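Local coordinates for polyguluronate lyase (Corynebacterium sp., PDB 1UAI), which probably cleaves the poly(alpha-L-guluronate) blocks of the polysaccharide alginate as a lyase, using a jellyroll beta-sandwich scaffold, at residues C4-P7 against A8-L11; Q197-C200 against S201-S204. One frame throughout, in Å; residues are numbered along the deposited sequence.

Interaction 1: residues C4-P7 against A8-L11; sequences CDYP and AQQL
The amide of Q9 folds back alongside Y6 and ties D5 and Y6 to the end of the first of two overlapping type I beta turns, Y6-Q9 and P7-Q10, in the N-terminal lead-in to the jellyroll. The Q9 chain is stretched out past CG (chi2 177°), which carries its carbonyl as far as the backbone of D5 and Y6. OE1 of Q9 accepts D5 N at 2.9 Å, almost in line with its C=O bond, and also Y6 N at 3.0 Å, this second donor standing well above the carbonyl plane. One oxygen thus ties two successive N-H groups. In return, Q9 N closes the first turn onto Y6 O at 2.8 Å. The Y6 ring meets the amide obliquely, their planes 59° apart, with CD2 of Y6 4.1 Å from CD of Q9. P7 O closes the second turn on Q10 N at 2.9 Å and also takes L11 N, one residue further on, at 3.2 Å. Around this, C4 is disulfide-bonded to C51, P7 packs on F45 and V54, and the Q10 side chain bends back to give its NE2 to P3 O. A water bridges the amide nitrogen to D5: it accepts from Q9 NE2 at 3.0 Å and donates to D5 OD2 at 2.6 Å.

Interaction 2: residues Q197-C200 against S201-S204; sequences QANC and SNSS
N199 and S201 meet through a single carbonyl: OD1 of N199 accepts S201 OG at 2.6 Å, the hydroxyl lying in the plane of the amide at one of the oxygen's lone pairs, and S201 N at 2.8 Å, tilted 27° from that plane. The bond to S201 N makes an Asx turn. It is nested in a type I beta turn, N199 to N202, closed by N202 N on N199 O at 3.2 Å. N202 then answers from the far end of the turn: with its CG wedged between backbone N and carbonyl carbon (chi1 51°), the side chain folds back and OD1 takes N199 N at 3.0 Å, a nearly straight bond of 167°. Each asparagine therefore grips the backbone with its oxygen, while its nitrogen is anchored elsewhere, ND2 of N199 on G69 O and ND2 of N202 on Y70 OH. Next to the turn, CB of A198 lies 4.0 Å from CB of S203, whose OG bonds to E108 O and N210 ND2. A water joins C200 O to S203 O, donating to both, and the C200-C206 disulfide closes the loop further along. The whole turn follows strand 194-196, with Q197 still backbone-bonded to H112 of strand 112-119, and the chain runs on from it to strand 211-223.

Interactions 1 and 2 lie far apart on the sandwich, centres 30 Å from each other and nearest atoms about 19 Å apart, at 17 and 19 Å from the centre of the chain. Both sit in loops that link the two sheets. Residues 4-11 pack on strands 45-47 and 54-59 of one sheet before feeding strand 16-20 of the other, and residues 197-204 carry the chain from strand 194-196, in the same sheet as 16-20, toward 211-223, in the same sheet as 45-47 and 54-59. Each includes one half of a disulfide. The substrate cleft in this family probably runs over the concave sheet; none of the bonds described in the two loops involves a bound sugar.

Interaction 1: residues C4-P7 against A8-L11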
loop_
_atom_site.group_PDB
_atom_site.type_symbol
_atom_site.label_atom_id
_atom_site.label_comp_id
_atom_site.label_asym_id
_atom_site.label_seq_id
_atom_site.Cartn_x
_atom_site.Cartn_y
_atom_site.Cartn_z
ATOM N N CYS A 4 -17.984 2.007 -11.941
ATOM C CA CYS A 4 -17.435 3.259 -11.439
ATOM C C CYS A 4 -17.908 3.729 -10.068
ATOM O O CYS A 4 -17.499 4.796 -9.616
ATOM C CB CYS A 4 -17.717 4.372 -12.451
ATOM S SG CYS A 4 -17.433 3.933 -14.197
ATOM N N ASP A 5 -18.748 2.948 -9.400
ATOM C CA ASP A 5 -19.267 3.370 -8.102
ATOM C C ASP A 5 -18.467 2.961 -6.869
ATOM O O ASP A 5 -18.354 3.737 -5.921
ATOM C CB ASP A 5 -20.715 2.897 -7.935
ATOM C CG ASP A 5 -21.634 3.433 -9.017
ATOM O OD1 ASP A 5 -21.450 4.595 -9.436
ATOM O OD2 ASP A 5 -22.548 2.696 -9.437
ATOM N N TYR A 6 -17.908 1.755 -6.877
ATOM C CA TYR A 6 -17.156 1.268 -5.723
ATOM C C TYR A 6 -15.810 0.676 -6.094
ATOM O O TYR A 6 -15.671 0.036 -7.134
ATOM C CB TYR A 6 -17.953 0.182 -4.994
ATOM C CG TYR A 6 -19.341 0.596 -4.586
ATOM C CD1 TYR A 6 -19.538 1.567 -3.609
ATOM C CD2 TYR A 6 -20.462 0.019 -5.179
ATOM C CE1 TYR A 6 -20.816 1.957 -3.230
ATOM C CE2 TYR A 6 -21.749 0.401 -4.808
ATOM C CZ TYR A 6 -21.915 1.370 -3.832
ATOM O OH TYR A 6 -23.181 1.748 -3.449
ATOM N N PRO A 7 -14.790 0.884 -5.244
ATOM C CA PRO A 7 -13.470 0.323 -5.539
ATOM C C PRO A 7 -13.562 -1.185 -5.801
ATOM O O PRO A 7 -12.808 -1.727 -6.608
ATOM C CB PRO A 7 -12.685 0.647 -4.276
ATOM C CG PRO A 7 -13.201 2.008 -3.937
ATOM C CD PRO A 7 -14.707 1.856 -4.136
ATOM N N ALA A 8 -14.498 -1.849 -5.127
ATOM C CA ALA A 8 -14.685 -3.292 -5.278
ATOM C C ALA A 8 -15.138 -3.705 -6.678
ATOM O O ALA A 8 -15.180 -4.894 -6.990
ATOM C CB ALA A 8 -15.679 -3.799 -4.236
ATOM N N GLN A 9 -15.490 -2.731 -7.511
ATOM C CA GLN A 9 -15.909 -3.021 -8.881
ATOM C C GLN A 9 -14.715 -2.908 -9.830
ATOM O O GLN A 9 -14.781 -3.353 -10.974
ATOM C CB GLN A 9 -17.006 -2.051 -9.331
ATOM C CG GLN A 9 -18.277 -2.118 -8.502
ATOM C CD GLN A 9 -19.309 -1.094 -8.928
ATOM O OE1 GLN A 9 -18.989 0.073 -9.140
ATOM N NE2 GLN A 9 -20.562 -1.525 -9.040
ATOM N N GLN A 10 -13.628 -2.314 -9.347
ATOM C CA GLN A 10 -12.408 -2.125 -10.136
ATOM C C GLN A 10 -11.358 -3.201 -9.867
ATOM O O GLN A 10 -10.593 -3.575 -10.760
ATOM C CB GLN A 10 -11.799 -0.756 -9.831
ATOM C CG GLN A 10 -12.578 0.427 -10.375
ATOM C CD GLN A 10 -12.508 0.518 -11.885
ATOM O OE1 GLN A 10 -11.457 0.286 -12.481
ATOM N NE2 GLN A 10 -13.626 0.871 -12.512
ATOM N N LEU A 11 -11.310 -3.676 -8.627
ATOM C CA LEU A 11 -10.362 -4.704 -8.205
ATOM C C LEU A 11 -11.128 -5.760 -7.424
ATOM O O LEU A 11 -12.192 -5.471 -6.879
ATOM C CB LEU A 11 -9.299 -4.097 -7.285
ATOM C CG LEU A 11 -8.492 -2.909 -7.810
ATOM C CD1 LEU A 11 -7.668 -2.317 -6.677
ATOM C CD2 LEU A 11 -7.594 -3.357 -8.953
HETATM O O HOH W 1 -23.017 0.114 -9.122
#

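Interaction 2: residues Q197-C200 against S201-S204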
loop_
_atom_site.group_PDB
_atom_site.type_symbol
_atom_site.label_atom_id
_atom_site.label_comp_id
_atom_site.label_asym_id
_atom_site.label_seq_id
_atom_site.Cartn_x
_atom_site.Cartn_y
_atom_site.Cartn_z
ATOM N N GLN A 197 4.120 8.853 4.415
ATOM C CA GLN A 197 5.190 8.946 5.396
ATOM C C GLN A 197 5.475 10.365 5.868
ATOM O O GLN A 197 6.612 10.841 5.827
ATOM C CB GLN A 197 6.462 8.313 4.830
ATOM C CG GLN A 197 6.275 6.876 4.349
ATOM C CD GLN A 197 5.718 5.965 5.422
ATOM O OE1 GLN A 197 4.588 5.485 5.322
ATOM N NE2 GLN A 197 6.506 5.724 6.460
ATOM N N ALA A 198 4.423 11.038 6.316
ATOM C CA ALA A 198 4.538 12.392 6.826
ATOM C C ALA A 198 3.284 12.716 7.618
ATOM O O ALA A 198 2.200 12.221 7.306
ATOM C CB ALA A 198 4.703 13.382 5.674
ATOM N N ASN A 199 3.442 13.511 8.669
ATOM C CA ASN A 199 2.308 13.938 9.472
ATOM C C ASN A 199 2.527 15.406 9.817
ATOM O O ASN A 199 3.451 16.036 9.299
ATOM C CB ASN A 199 2.140 13.075 10.734
ATOM C CG ASN A 199 3.386 13.019 11.580
ATOM O OD1 ASN A 199 4.086 14.013 11.735
ATOM N ND2 ASN A 199 3.659 11.854 12.157
ATOM N N CYS A 200 1.688 15.962 10.678
ATOM C CA CYS A 200 1.819 17.374 11.005
ATOM C C CYS A 200 3.061 17.767 11.797
ATOM O O CYS A 200 3.345 18.954 11.958
ATOM C CB CYS A 200 0.538 17.850 11.691
ATOM S SG CYS A 200 -0.855 17.795 10.515
ATOM N N SER A 201 3.815 16.782 12.275
ATOM C CA SER A 201 5.033 17.081 13.018
ATOM C C SER A 201 6.196 17.358 12.069
ATOM O O SER A 201 7.130 18.078 12.424
ATOM C CB SER A 201 5.406 15.922 13.948
ATOM O OG SER A 201 6.008 14.855 13.232
ATOM N N ASN A 202 6.149 16.795 10.862
ATOM C CA ASN A 202 7.234 17.005 9.908
ATOM C C ASN A 202 6.818 17.471 8.517
ATOM O O ASN A 202 7.616 17.429 7.578
ATOM C CB ASN A 202 8.108 15.747 9.792
ATOM C CG ASN A 202 7.303 14.486 9.536
ATOM O OD1 ASN A 202 6.208 14.530 8.972
ATOM N ND2 ASN A 202 7.856 13.344 9.937
ATOM N N SER A 203 5.574 17.922 8.387
ATOM C CA SER A 203 5.069 18.425 7.116
ATOM C C SER A 203 4.025 19.500 7.381
ATOM O O SER A 203 3.157 19.336 8.236
ATOM C CB SER A 203 4.439 17.300 6.289
ATOM O OG SER A 203 3.886 17.808 5.083
ATOM N N SER A 204 4.122 20.602 6.649
ATOM C CA SER A 204 3.179 21.704 6.788
ATOM C C SER A 204 2.723 22.086 5.387
ATOM O O SER A 204 3.463 21.910 4.421
ATOM C CB SER A 204 3.853 22.895 7.478
ATOM O OG SER A 204 5.043 23.267 6.809
HETATM O O HOH W 2 2.118 20.802 10.271
#